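Local structure of PLP-Dependent L-Arginine Hydroxylase MppP (Streptomyces wadayamensis, 6C9B) at residues B[10-13]-B[14-17]; B[157-160]-B[161-164]; B[281-284]-B[285-289]; B[318-321]-B[322-326]. The protein acts as a pyridoxal phosphate-dependent oxidase on L-arginine, giving the 4-hydroxy-2-keto acid and the 2-keto acid as products. All coordinates share one frame; numbering follows the deposited sequence.

Contacts 1 and 2 border the product site, while contacts 3 and 4 belong to the helices farther out. The N-terminal helix of contact 1 supplies Thr12 and Glu15 to the bound keto acid EGV, and the loop of contact 2 supplies Asn160 to its carboxylate. Their centres are 19 Å apart and their nearest atoms about 7 Å, with the ligand bridging them. Contact 4 touches contact 1 directly: the rings of Trp14 and Trp323 meet edge-to-face, Trp14 CZ3 lying 3.4 Å from Trp323 CD2. Contact 3 touches none of the others; its nearest atoms are about 7 Å from contact 2, and Arg285 stays about 12 Å from EGV.

Contact 1: B[10-13]-B[14-17]; sequences NLTQ and WEYL. With EGV ((4S)-5-carbamimidamido-4-hydroxy-2-oxopentanoic acid), chain F.
Thr12 OG1 is gripped by two N-H groups of the product's guanidino end, EGV N01 at 2.9 Å and EGV N04 at 3.0 Å, while its sister branch CG2 rests 3.5 Å from Tyr16 OH, one turn on. Both belong to the short N-terminal helix 11-16, whose start is an Asn N-cap: Asn10 OD1 accepts from Gln13 N at 2.9 Å, with the donor nearly along the C=O axis. Asparagine suits this place because its carbonyl oxygen can satisfy a first-turn N-H that the helix itself serves only weakly, and its ND2 reaches Ser248 of the second subunit. With OG1 beside the backbone N (chi1 -61°) and CG2 anti to it, one branch of Thr12 faces the ligand and the other the tyrosine. Thr12 O sits over one face of the Tyr16 ring, 3.5 Å above the ring plane and displaced toward the rim, and the tyrosine hydroxyl bonds to Leu251 O of the second subunit. Glu15, extended beyond CG, passes Leu11 O and ends at the carboxylate of EGV, where Glu15 OE2 and EGV O12 are only 2.4 Å apart.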
# COMPACT_ATOMS: atom_id res chain seq x y z
N ASN B 10 17.18 -4.27 7.69
CA ASN B 10 15.99 -4.61 8.45
C ASN B 10 15.58 -6.02 8.05
O ASN B 10 16.16 -6.61 7.13
CB ASN B 10 14.86 -3.58 8.24
CG ASN B 10 14.44 -3.46 6.77
OD1 ASN B 10 14.46 -4.44 6.03
ND2 ASN B 10 14.05 -2.26 6.35
N LEU B 11 14.59 -6.58 8.76
CA LEU B 11 14.21 -7.98 8.52
C LEU B 11 13.64 -8.17 7.11
O LEU B 11 13.86 -9.21 6.48
CB LEU B 11 13.20 -8.46 9.58
CG LEU B 11 13.76 -8.48 11.00
CD1 LEU B 11 12.65 -8.64 11.99
CD2 LEU B 11 14.80 -9.58 11.14
N THR B 12 12.91 -7.18 6.60
CA THR B 12 12.35 -7.29 5.26
C THR B 12 13.44 -7.46 4.21
O THR B 12 13.27 -8.21 3.25
CB THR B 12 11.48 -6.06 4.97
OG1 THR B 12 10.42 -6.03 5.94
CG2 THR B 12 10.87 -6.09 3.54
N GLN B 13 14.58 -6.80 4.40
CA GLN B 13 15.68 -6.95 3.44
C GLN B 13 16.31 -8.34 3.52
O GLN B 13 16.77 -8.86 2.49
CB GLN B 13 16.71 -5.83 3.66
CG GLN B 13 16.11 -4.46 3.30
CD GLN B 13 17.12 -3.35 3.37
OE1 GLN B 13 18.31 -3.62 3.49
NE2 GLN B 13 16.66 -2.10 3.31
N TRP B 14 16.30 -8.97 4.70
CA TRP B 14 16.64 -10.40 4.76
C TRP B 14 15.61 -11.24 4.02
O TRP B 14 15.95 -12.27 3.43
CB TRP B 14 16.72 -10.87 6.21
CG TRP B 14 17.92 -10.43 6.95
CD1 TRP B 14 17.99 -9.41 7.86
CD2 TRP B 14 19.23 -10.99 6.87
NE1 TRP B 14 19.27 -9.31 8.35
CE2 TRP B 14 20.05 -10.27 7.76
CE3 TRP B 14 19.79 -12.04 6.14
CZ2 TRP B 14 21.41 -10.55 7.93
CZ3 TRP B 14 21.13 -12.32 6.31
CH2 TRP B 14 21.93 -11.58 7.19
N GLU B 15 14.34 -10.82 4.07
CA GLU B 15 13.29 -11.60 3.42
C GLU B 15 13.35 -11.48 1.90
O GLU B 15 12.95 -12.42 1.21
CB GLU B 15 11.92 -11.19 3.95
CG GLU B 15 11.76 -11.51 5.45
CD GLU B 15 10.44 -11.05 6.06
OE1 GLU B 15 9.70 -10.26 5.45
OE2 GLU B 15 10.12 -11.51 7.17
N TYR B 16 13.85 -10.36 1.34
CA TYR B 16 13.97 -10.26 -0.11
C TYR B 16 14.82 -11.39 -0.67
O TYR B 16 14.58 -11.88 -1.78
CB TYR B 16 14.60 -8.92 -0.52
CG TYR B 16 13.74 -7.71 -0.26
CD1 TYR B 16 12.37 -7.76 -0.45
CD2 TYR B 16 14.29 -6.50 0.18
CE1 TYR B 16 11.55 -6.66 -0.21
CE2 TYR B 16 13.49 -5.39 0.43
CZ TYR B 16 12.11 -5.48 0.24
OH TYR B 16 11.29 -4.40 0.50
N LEU B 17 15.85 -11.79 0.09
CA LEU B 17 16.82 -12.77 -0.40
C LEU B 17 16.19 -14.13 -0.62
O LEU B 17 16.73 -14.95 -1.38
CB LEU B 17 17.97 -12.89 0.60
CG LEU B 17 18.77 -11.62 0.91
CD1 LEU B 17 19.68 -11.87 2.10
CD2 LEU B 17 19.58 -11.19 -0.30
C10 EGV F . 7.07 -11.33 8.74
C02 EGV F . 6.76 -7.75 5.19
C03 EGV F . 7.12 -5.32 5.68
C06 EGV F . 6.09 -8.36 6.41
C07 EGV F . 7.13 -9.30 7.06
C09 EGV F . 6.66 -9.90 8.42
N01 EGV F . 7.64 -6.64 5.53
N04 EGV F . 7.99 -4.25 6.00
N05 EGV F . 5.83 -5.11 5.55
O08 EGV F . 4.99 -9.08 6.02
O11 EGV F . 6.56 -11.83 9.72
O12 EGV F . 7.88 -11.95 8.03
O13 EGV F . 5.98 -9.26 9.22

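Contact 2: B[157-160]-B[161-164]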
# COMPACT_ATOMS: atom_id res chain seq x y z
N THR B 157 -0.16 -8.32 19.47
CA THR B 157 -0.69 -9.50 20.16
C THR B 157 -1.61 -10.29 19.23
O THR B 157 -2.55 -9.73 18.66
CB THR B 157 -1.43 -9.14 21.45
OG1 THR B 157 -1.96 -10.35 22.02
CG2 THR B 157 -2.58 -8.14 21.21
N PRO B 158 -1.34 -11.59 19.03
CA PRO B 158 -0.16 -12.34 19.46
C PRO B 158 1.10 -11.71 18.93
O PRO B 158 1.12 -11.16 17.82
CB PRO B 158 -0.38 -13.74 18.88
CG PRO B 158 -1.86 -13.81 18.66
CD PRO B 158 -2.25 -12.42 18.25
N ASN B 159 2.16 -11.73 19.73
CA ASN B 159 3.35 -11.03 19.28
C ASN B 159 4.02 -11.81 18.17
O ASN B 159 3.94 -13.04 18.08
CB ASN B 159 4.34 -10.80 20.42
CG ASN B 159 5.37 -9.71 20.09
OD1 ASN B 159 5.25 -8.94 19.09
ND2 ASN B 159 6.39 -9.61 20.93
N ASN B 160 4.66 -11.07 17.30
CA ASN B 160 5.57 -11.56 16.27
C ASN B 160 6.92 -11.06 16.70
O ASN B 160 7.14 -9.84 16.70
CB ASN B 160 5.17 -10.99 14.91
CG ASN B 160 6.06 -11.43 13.80
OD1 ASN B 160 7.03 -12.16 14.00
ND2 ASN B 160 5.69 -11.03 12.60
N PRO B 161 7.87 -11.91 17.10
CA PRO B 161 8.01 -13.33 16.75
C PRO B 161 7.68 -14.37 17.81
O PRO B 161 7.80 -15.57 17.58
CB PRO B 161 9.50 -13.41 16.41
CG PRO B 161 10.12 -12.49 17.43
CD PRO B 161 9.16 -11.34 17.55
N THR B 162 7.23 -13.94 18.98
CA THR B 162 7.20 -14.83 20.13
C THR B 162 5.89 -15.59 20.29
O THR B 162 5.86 -16.56 21.06
CB THR B 162 7.42 -14.05 21.42
OG1 THR B 162 6.25 -13.24 21.64
CG2 THR B 162 8.68 -13.19 21.37
N GLY B 163 4.83 -15.16 19.63
CA GLY B 163 3.51 -15.74 19.82
C GLY B 163 2.82 -15.39 21.11
O GLY B 163 1.72 -15.90 21.37
N ARG B 164 3.42 -14.57 21.96
CA ARG B 164 2.85 -14.33 23.27
C ARG B 164 1.57 -13.53 23.13
O ARG B 164 1.53 -12.53 22.42
CB ARG B 164 3.86 -13.57 24.14
CG ARG B 164 3.64 -13.69 25.63
CD ARG B 164 4.96 -14.01 26.34
NE ARG B 164 4.88 -13.70 27.77
CZ ARG B 164 5.92 -13.35 28.53
NH1 ARG B 164 7.14 -13.24 28.02
NH2 ARG B 164 5.71 -13.07 29.81
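Asn159 reaches Thr162 with its CB, which lies 3.3 Å from Thr162 OG1, and the rest of its side chain crosses the threonine without bonding to it. With CG anti to the backbone N (chi1 -162°), the amide turns back beside its own peptide. Asn159 OD1 accepts a weak, bent bond from Asn160 N at 2.8 Å and also hydrogen-bonds with Thr114 OG1. At the other corner of the amide, ND2 donates to Pro113 O and Glu134 OE2, so this buried group is satisfied at both ends, a demand that asparagine, with one donor and one acceptor side, meets well. The backbone closes the loop in two places. Asn159 N donates to Arg164 O at 2.9 Å, while Gly163 N approaches Asn159 O at 2.8 Å from above the carbonyl plane. Thr162 OG1 takes Arg164 N at 3.1 Å, an ST turn, and also bonds to Glu134. Gly163 sits at positive phi (74°), where glycine is favoured. The peptides before Pro158 and Pro161 are cis, and the bends probably help to place Asn160, whose ND2 donates to EGV and to O3 of the cofactor-bearing lysine at 221. This Asn-Asn-Pro-Thr-Gly loop, following strand 152-156, is a hallmark of class I aminotransferases, whose second asparagine meets the phenolic O3 of pyridoxal phosphate.

Contact 3: B[281-284]-B[285-289]; sequences ILHN and RSVVR
Ile281 CG2 lies 3.8 Å from Arg285 NH2, meeting that guanidinium group obliquely. A second flat group follows one turn on, where the guanidinium of Arg289 has Arg285 CD over the centre of one face, 3.7 Å above its plane. The Arg285 chain leaves the helix with CG anti to the backbone N (chi1 171°) and bends at chi3 (-83°), and the bend brings its NE to the carboxylate of Glu310. That same carboxylate pairs with Arg289 NE, so both arginines converge on one anion; Arg285 also donates to Ser307 O. Arginine suits such a place, since its aliphatic part packs while its far end collects acceptors in several directions. Both arginines belong to the long helix 256-291, which rests here against helix 359-372, with Asn284 and Val288 on the packed side. The amide of Asn284 is satisfied there, OD1 by Thr359 OG1 at the start of helix 359-372 and ND2 by Leu355 O in the loop before it. On a more exposed side, Leu282 O takes two donors from the same serine. Ser286 OG reaches Leu282 O at 2.7 Å and Ser286 N reaches it at 3.0 Å, from opposite faces of the carbonyl plane. A serine inside a helix can donate its hydroxyl back to the preceding turn in this way. The backbone ladder continues as Arg285 N meets Ile281 O at 2.8 Å and Val288 N meets Asn284 O at 3.1 Å.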
# COMPACT_ATOMS: atom_id res chain seq x y z
N ILE B 281 -0.78 -25.71 11.30
CA ILE B 281 0.32 -25.02 11.96
C ILE B 281 0.89 -25.87 13.11
O ILE B 281 2.12 -25.96 13.27
CB ILE B 281 -0.15 -23.65 12.45
CG1 ILE B 281 -0.55 -22.77 11.24
CG2 ILE B 281 0.93 -22.96 13.31
CD1 ILE B 281 0.57 -22.43 10.25
N LEU B 282 0.02 -26.49 13.92
CA LEU B 282 0.51 -27.38 14.99
C LEU B 282 1.35 -28.52 14.42
O LEU B 282 2.41 -28.86 14.97
CB LEU B 282 -0.67 -27.92 15.78
CG LEU B 282 -0.35 -28.88 16.95
CD1 LEU B 282 0.69 -28.28 17.91
CD2 LEU B 282 -1.63 -29.21 17.68
N HIS B 283 0.92 -29.08 13.30
CA HIS B 283 1.68 -30.16 12.68
C HIS B 283 3.06 -29.68 12.25
O HIS B 283 4.07 -30.35 12.48
CB HIS B 283 0.93 -30.68 11.46
CG HIS B 283 1.68 -31.76 10.75
ND1 HIS B 283 1.65 -33.07 11.17
CD2 HIS B 283 2.51 -31.72 9.68
CE1 HIS B 283 2.41 -33.80 10.38
NE2 HIS B 283 2.95 -33.01 9.47
N ASN B 284 3.11 -28.50 11.63
CA ASN B 284 4.39 -28.00 11.12
C ASN B 284 5.31 -27.59 12.27
O ASN B 284 6.52 -27.81 12.20
CB ASN B 284 4.17 -26.84 10.16
CG ASN B 284 3.80 -27.31 8.76
OD1 ASN B 284 3.74 -28.50 8.50
ND2 ASN B 284 3.55 -26.37 7.87
N ARG B 285 4.76 -26.98 13.32
CA ARG B 285 5.56 -26.72 14.51
C ARG B 285 6.16 -28.01 15.06
O ARG B 285 7.33 -28.06 15.44
CB ARG B 285 4.70 -26.03 15.57
CG ARG B 285 5.36 -25.90 16.92
CD ARG B 285 4.64 -24.85 17.76
NE ARG B 285 5.14 -23.52 17.42
CZ ARG B 285 4.48 -22.58 16.74
NH1 ARG B 285 5.08 -21.42 16.51
NH2 ARG B 285 3.22 -22.75 16.34
N SER B 286 5.37 -29.09 15.07
CA SER B 286 5.84 -30.37 15.57
C SER B 286 6.95 -30.94 14.70
O SER B 286 7.89 -31.56 15.23
CB SER B 286 4.69 -31.37 15.65
OG SER B 286 3.61 -30.82 16.38
N VAL B 287 6.87 -30.79 13.37
CA VAL B 287 7.95 -31.37 12.58
C VAL B 287 9.23 -30.60 12.82
O VAL B 287 10.31 -31.20 12.88
CB VAL B 287 7.63 -31.48 11.06
CG1 VAL B 287 6.17 -31.30 10.73
CG2 VAL B 287 8.51 -30.59 10.21
N VAL B 288 9.14 -29.27 13.01
CA VAL B 288 10.34 -28.48 13.29
C VAL B 288 10.97 -28.93 14.60
O VAL B 288 12.18 -29.11 14.69
CB VAL B 288 10.02 -26.98 13.31
CG1 VAL B 288 11.24 -26.19 13.75
CG2 VAL B 288 9.56 -26.53 11.95
N ARG B 289 10.16 -29.07 15.66
CA ARG B 289 10.71 -29.38 16.97
C ARG B 289 11.24 -30.81 17.02
O ARG B 289 12.30 -31.06 17.60
CB ARG B 289 9.66 -29.12 18.06
CG ARG B 289 9.32 -27.64 18.17
CD ARG B 289 8.42 -27.30 19.30
NE ARG B 289 8.22 -25.85 19.36
CZ ARG B 289 7.43 -25.24 20.24
NH1 ARG B 289 6.75 -25.94 21.14
NH2 ARG B 289 7.33 -23.93 20.21

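Contact 4: B[318-321]-B[322-326]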
# COMPACT_ATOMS: atom_id res chain seq x y z
N THR B 318 25.90 -17.73 16.23
CA THR B 318 24.95 -16.64 16.00
C THR B 318 23.96 -16.99 14.90
O THR B 318 24.20 -17.86 14.06
CB THR B 318 25.66 -15.34 15.64
OG1 THR B 318 26.26 -15.46 14.34
CG2 THR B 318 26.72 -14.99 16.70
N GLY B 319 22.82 -16.31 14.93
CA GLY B 319 21.82 -16.52 13.89
C GLY B 319 22.30 -16.09 12.52
O GLY B 319 21.92 -16.69 11.51
N THR B 320 23.14 -15.05 12.47
CA THR B 320 23.75 -14.64 11.21
C THR B 320 24.62 -15.75 10.63
O THR B 320 24.56 -16.04 9.43
CB THR B 320 24.55 -13.35 11.43
OG1 THR B 320 23.64 -12.31 11.82
CG2 THR B 320 25.26 -12.93 10.17
N GLU B 321 25.44 -16.39 11.47
CA GLU B 321 26.29 -17.47 10.98
C GLU B 321 25.46 -18.68 10.56
O GLU B 321 25.73 -19.29 9.51
CB GLU B 321 27.30 -17.87 12.05
CG GLU B 321 28.31 -16.78 12.40
CD GLU B 321 29.03 -17.06 13.71
OE1 GLU B 321 29.92 -16.26 14.07
OE2 GLU B 321 28.70 -18.06 14.38
N VAL B 322 24.46 -19.05 11.36
CA VAL B 322 23.56 -20.14 10.97
C VAL B 322 22.88 -19.81 9.65
O VAL B 322 22.77 -20.66 8.75
CB VAL B 322 22.53 -20.40 12.08
CG1 VAL B 322 21.44 -21.35 11.58
CG2 VAL B 322 23.20 -20.97 13.31
N TRP B 323 22.41 -18.57 9.52
CA TRP B 323 21.76 -18.15 8.28
C TRP B 323 22.68 -18.37 7.09
O TRP B 323 22.23 -18.83 6.03
CB TRP B 323 21.36 -16.68 8.37
CG TRP B 323 20.68 -16.18 7.12
CD1 TRP B 323 19.33 -16.12 6.88
CD2 TRP B 323 21.32 -15.70 5.92
NE1 TRP B 323 19.10 -15.62 5.63
CE2 TRP B 323 20.29 -15.35 5.02
CE3 TRP B 323 22.65 -15.52 5.54
CZ2 TRP B 323 20.56 -14.85 3.74
CZ3 TRP B 323 22.91 -15.01 4.27
CH2 TRP B 323 21.87 -14.68 3.39
N GLU B 324 23.96 -18.02 7.23
CA GLU B 324 24.87 -18.09 6.09
C GLU B 324 25.16 -19.53 5.71
O GLU B 324 25.26 -19.86 4.52
CB GLU B 324 26.17 -17.35 6.40
CG GLU B 324 25.99 -15.85 6.60
CD GLU B 324 27.24 -15.18 7.18
OE1 GLU B 324 28.18 -15.91 7.57
OE2 GLU B 324 27.27 -13.93 7.24
N GLU B 325 25.29 -20.42 6.69
CA GLU B 325 25.51 -21.81 6.33
C GLU B 325 24.25 -22.42 5.73
O GLU B 325 24.33 -23.26 4.82
CB GLU B 325 25.99 -22.60 7.54
CG GLU B 325 27.50 -22.72 7.60
CD GLU B 325 28.00 -23.21 8.95
OE1 GLU B 325 27.83 -24.41 9.25
OE2 GLU B 325 28.54 -22.38 9.71
N LEU B 326 23.08 -22.00 6.20
CA LEU B 326 21.83 -22.44 5.59
C LEU B 326 21.75 -22.01 4.14
O LEU B 326 21.38 -22.80 3.26
CB LEU B 326 20.64 -21.87 6.36
CG LEU B 326 20.11 -22.68 7.53
CD1 LEU B 326 18.85 -21.98 8.00
CD2 LEU B 326 19.81 -24.12 7.16
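Thr318 O accepts from Val322 N at 3.0 Å, nearly straight at 172°, and Val322 CG2 presses against that same oxygen. The threonine is also the N-cap: Thr318 OG1 accepts from Glu321 N at 3.1 Å, and Thr318 N donates weakly to Glu321 OE2 at 3.4 Å. These two reciprocal bonds make a capping box at the head of helix 319-327. Threonine suits the cap through its short hydroxyl arm, and glutamate through an extended chain long enough to reach the N-H of Thr318; its negative charge would also probably be favoured by the helix start. Gly319 comes next, and its O takes Trp323 N at 2.8 Å. Thr320 and Glu324 lie side by side and point the same way, Thr320 CG2 being 3.7 Å from Glu324 OE2. Glu324 CG, anti to the carbonyl carbon (chi1 -65°), comes within 3.2 Å of Thr320 O, which also accepts from Glu324 N. The same carbonyl oxygen lies near the plane of the Trp323 ring at its edge. Glu321 ends the first segment, its O accepting from Glu325 N at 3.1 Å. Buried Trp323 packs on Phe332 and Pro335 of strand 331-335, while Val322 faces Leu369 of helix 359-372.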